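Local coordinates for dipeptidase AC. Metallo peptidase. MEROPS family M19 (Rhodobacter sphaeroides, PDB 3LY0), which probably hydrolyses dipeptides as a zinc-dependent metallopeptidase and is captured here with a phosphinate mimic of L-Ala-D-Ala, at residues L296-V301 and M339-H344. Residues are numbered along the deposited sequence; the frame is centred on the assembly and turned at random.
Sequences LGEDHV and MRKLCH
In this TIM-barrel dipeptidase a type I beta turn, G297 to H300, carries the chain from helix 283-296 into strand 301-303, and helix 336-354 packs against it through a salt-bridge network beside a small apolar patch. G297 suits the helix exit: its positive phi (99°) with psi 155° would drive a CB against the carbonyl O of L296. E298 and D299, the middle residues of the turn, supply the charge. K341 reaches them with a fully extended chain beyond CG, the length needed to bring an ammonium from the helix surface to the turn. It crosses both acids obliquely. K341 NZ donates to D299 OD1 (3.1 Å). It approaches from above the carboxylate, 40° out of its plane. The bridge from K341 NZ to E298 OE1 is long, 3.8 Å. The lysine methylenes are used too: K341 CD lies 3.8 Å from E298 O. An alanine here would remove the shared ammonium, and the turn would probably be held less firmly to the helix. On the buried side, V301 and L342 lie alongside each other and point the same way, branched aliphatics suited to the core, with L342 CD2 3.9 Å from V301 CB; I293 of helix 283-296 touches both. N346, four residues after L342 on helix 336-354, donates ND2 to the backbone O atoms of E298 and V301. At the outer edge a water accepts weakly from K341 NZ and spans the long ion pair, donating to E298 OE1 at 2.8 Å.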
ATOM      1  N   LEU A 296     -18.167  -2.945   1.572  1.00 15.22           N
ATOM      2  CA  LEU A 296     -17.416  -3.932   0.795  1.00 15.53           C
ATOM      3  C   LEU A 296     -17.748  -5.376   1.146  1.00 18.05           C
ATOM      4  O   LEU A 296     -17.608  -6.273   0.312  1.00 17.75           O
ATOM      5  CB  LEU A 296     -15.918  -3.714   0.979  1.00 15.77           C
ATOM      6  CG  LEU A 296     -15.387  -2.402   0.427  1.00 13.99           C
ATOM      7  CD1 LEU A 296     -13.981  -2.164   0.973  1.00 14.73           C
ATOM      8  CD2 LEU A 296     -15.406  -2.432  -1.107  1.00 13.47           C
ATOM      9  N   GLY A 297     -18.165  -5.597   2.387  1.00 16.77           N
ATOM     10  CA  GLY A 297     -18.364  -6.940   2.895  1.00 16.50           C
ATOM     11  C   GLY A 297     -17.169  -7.382   3.716  1.00 16.38           C
ATOM     12  O   GLY A 297     -16.049  -6.894   3.513  1.00 14.71           O
ATOM     13  N   GLU A 298     -17.404  -8.322   4.625  1.00 14.70           N
ATOM     14  CA  GLU A 298     -16.386  -8.778   5.556  1.00 13.75           C
ATOM     15  C   GLU A 298     -15.192  -9.443   4.894  1.00 13.34           C
ATOM     16  O   GLU A 298     -14.141  -9.552   5.509  1.00 14.94           O
ATOM     17  CB  GLU A 298     -16.980  -9.773   6.561  1.00 17.72           C
ATOM     18  CG  GLU A 298     -17.936  -9.172   7.577  1.00 20.04           C
ATOM     19  CD  GLU A 298     -18.425 -10.203   8.580  1.00 21.52           C
ATOM     20  OE1 GLU A 298     -18.188 -11.409   8.360  1.00 27.23           O
ATOM     21  OE2 GLU A 298     -19.034  -9.799   9.592  1.00 27.74           O
ATOM     22  N   ASP A 299     -15.355  -9.900   3.656  1.00 13.50           N
ATOM     23  CA  ASP A 299     -14.282 -10.627   2.979  1.00 13.15           C
ATOM     24  C   ASP A 299     -13.375  -9.723   2.146  1.00 13.01           C
ATOM     25  O   ASP A 299     -12.426 -10.199   1.529  1.00 14.28           O
ATOM     26  CB  ASP A 299     -14.868 -11.708   2.063  1.00 16.88           C
ATOM     27  CG  ASP A 299     -15.582 -12.796   2.835  1.00 21.63           C
ATOM     28  OD1 ASP A 299     -14.922 -13.490   3.637  1.00 24.75           O
ATOM     29  OD2 ASP A 299     -16.802 -12.955   2.633  1.00 30.76           O
ATOM     30  N   HIS A 300     -13.648  -8.424   2.134  1.00 12.77           N
ATOM     31  CA  HIS A 300     -12.994  -7.553   1.158  1.00 11.66           C
ATOM     32  C   HIS A 300     -12.274  -6.357   1.763  1.00 11.04           C
ATOM     33  O   HIS A 300     -12.041  -5.357   1.083  1.00 10.04           O
ATOM     34  CB  HIS A 300     -14.006  -7.104   0.101  1.00 14.52           C
ATOM     35  CG  HIS A 300     -14.696  -8.247  -0.575  1.00 14.21           C
ATOM     36  ND1 HIS A 300     -14.072  -9.038  -1.514  1.00 16.84           N
ATOM     37  CD2 HIS A 300     -15.943  -8.754  -0.423  1.00 21.14           C
ATOM     38  CE1 HIS A 300     -14.908  -9.977  -1.921  1.00 18.78           C
ATOM     39  NE2 HIS A 300     -16.052  -9.824  -1.279  1.00 22.09           N
ATOM     40  N   VAL A 301     -11.934  -6.478   3.043  1.00 11.16           N
ATOM     41  CA  VAL A 301     -11.222  -5.440   3.779  1.00  9.15           C
ATOM     42  C   VAL A 301     -10.043  -6.050   4.530  1.00  9.47           C
ATOM     43  O   VAL A 301     -10.142  -7.145   5.082  1.00 11.52           O
ATOM     44  CB  VAL A 301     -12.138  -4.746   4.799  1.00 10.31           C
ATOM     45  CG1 VAL A 301     -11.377  -3.611   5.478  1.00 12.88           C
ATOM     46  CG2 VAL A 301     -13.399  -4.237   4.126  1.00 12.47           C
ATOM     47  N   MET A 339     -11.973 -11.016  12.757  1.00 14.16           N
ATOM     48  CA  MET A 339     -10.602 -10.587  13.023  1.00 13.63           C
ATOM     49  C   MET A 339      -9.589 -11.319  12.125  1.00 11.76           C
ATOM     50  O   MET A 339      -8.659 -10.711  11.598  1.00 14.71           O
ATOM     51  CB  MET A 339     -10.229 -10.790  14.492  1.00 14.13           C
ATOM     52  CG  MET A 339     -10.969  -9.887  15.459  1.00 17.12           C
ATOM     53  SD  MET A 339     -10.538  -8.130  15.329  1.00 12.15           S
ATOM     54  CE  MET A 339      -8.761  -8.176  15.583  1.00 20.82           C
ATOM     55  N   ARG A 340      -9.748 -12.628  11.948  1.00 12.58           N
ATOM     56  CA  ARG A 340      -8.819 -13.372  11.105  1.00 13.18           C
ATOM     57  C   ARG A 340      -8.895 -12.919   9.644  1.00 12.58           C
ATOM     58  O   ARG A 340      -7.868 -12.806   8.958  1.00 13.19           O
ATOM     59  CB  ARG A 340      -9.057 -14.879  11.227  1.00 14.44           C
ATOM     60  CG  ARG A 340      -8.660 -15.408  12.596  1.00 16.66           C
ATOM     61  CD  ARG A 340      -8.643 -16.930  12.622  1.00 20.97           C
ATOM     62  NE  ARG A 340      -9.982 -17.500  12.502  1.00 24.69           N
ATOM     63  CZ  ARG A 340     -10.794 -17.716  13.532  1.00 27.40           C
ATOM     64  NH1 ARG A 340     -10.414 -17.400  14.763  1.00 31.96           N
ATOM     65  NH2 ARG A 340     -11.993 -18.242  13.332  1.00 28.34           N
ATOM     66  N   LYS A 341     -10.110 -12.656   9.180  1.00 13.18           N
ATOM     67  CA  LYS A 341     -10.304 -12.124   7.829  1.00 10.45           C
ATOM     68  C   LYS A 341      -9.580 -10.787   7.646  1.00 11.35           C
ATOM     69  O   LYS A 341      -8.840 -10.601   6.672  1.00 11.69           O
ATOM     70  CB  LYS A 341     -11.791 -11.959   7.515  1.00 14.89           C
ATOM     71  CG  LYS A 341     -12.536 -13.271   7.314  1.00 14.44           C
ATOM     72  CD  LYS A 341     -14.000 -12.988   7.068  1.00 17.13           C
ATOM     73  CE  LYS A 341     -14.793 -14.265   6.849  1.00 22.67           C
ATOM     74  NZ  LYS A 341     -16.182 -13.951   6.416  1.00 28.00           N
ATOM     75  N   LEU A 342      -9.811  -9.863   8.577  1.00 11.40           N
ATOM     76  CA  LEU A 342      -9.253  -8.519   8.483  1.00  9.28           C
ATOM     77  C   LEU A 342      -7.736  -8.536   8.640  1.00 10.32           C
ATOM     78  O   LEU A 342      -7.031  -7.717   8.053  1.00 11.23           O
ATOM     79  CB  LEU A 342      -9.862  -7.616   9.555  1.00 11.21           C
ATOM     80  CG  LEU A 342     -11.366  -7.405   9.444  1.00  9.70           C
ATOM     81  CD1 LEU A 342     -11.857  -6.621  10.641  1.00 13.27           C
ATOM     82  CD2 LEU A 342     -11.724  -6.676   8.146  1.00 12.67           C
ATOM     83  N   CYS A 343      -7.228  -9.473   9.427  1.00 11.34           N
ATOM     84  CA  CYS A 343      -5.801  -9.517   9.713  1.00 10.56           C
ATOM     85  C   CYS A 343      -4.962 -10.163   8.613  1.00 11.54           C
ATOM     86  O   CYS A 343      -3.852  -9.701   8.341  1.00 11.10           O
ATOM     87  CB  CYS A 343      -5.526 -10.185  11.070  1.00 11.43           C
ATOM     88  SG  CYS A 343      -5.963  -9.141  12.496  1.00 13.46           S
ATOM     89  N   HIS A 344      -5.470 -11.229   7.995  1.00 11.84           N
ATOM     90  CA  HIS A 344      -4.720 -11.855   6.910  1.00 10.95           C
ATOM     91  C   HIS A 344      -5.528 -12.670   5.900  1.00 10.95           C
ATOM     92  O   HIS A 344      -5.125 -12.769   4.743  1.00 11.67           O
ATOM     93  CB  HIS A 344      -3.594 -12.739   7.465  1.00 12.37           C
ATOM     94  CG  HIS A 344      -4.074 -13.859   8.337  1.00 11.86           C
ATOM     95  ND1 HIS A 344      -4.008 -13.806   9.713  1.00 13.45           N
ATOM     96  CD2 HIS A 344      -4.619 -15.064   8.033  1.00 14.31           C
ATOM     97  CE1 HIS A 344      -4.494 -14.925  10.221  1.00 14.35           C
ATOM     98  NE2 HIS A 344      -4.877 -15.704   9.224  1.00 13.82           N
TER
HETATM   99  O   HOH W   1     -16.338 -13.074   9.566  1.00 29.60           O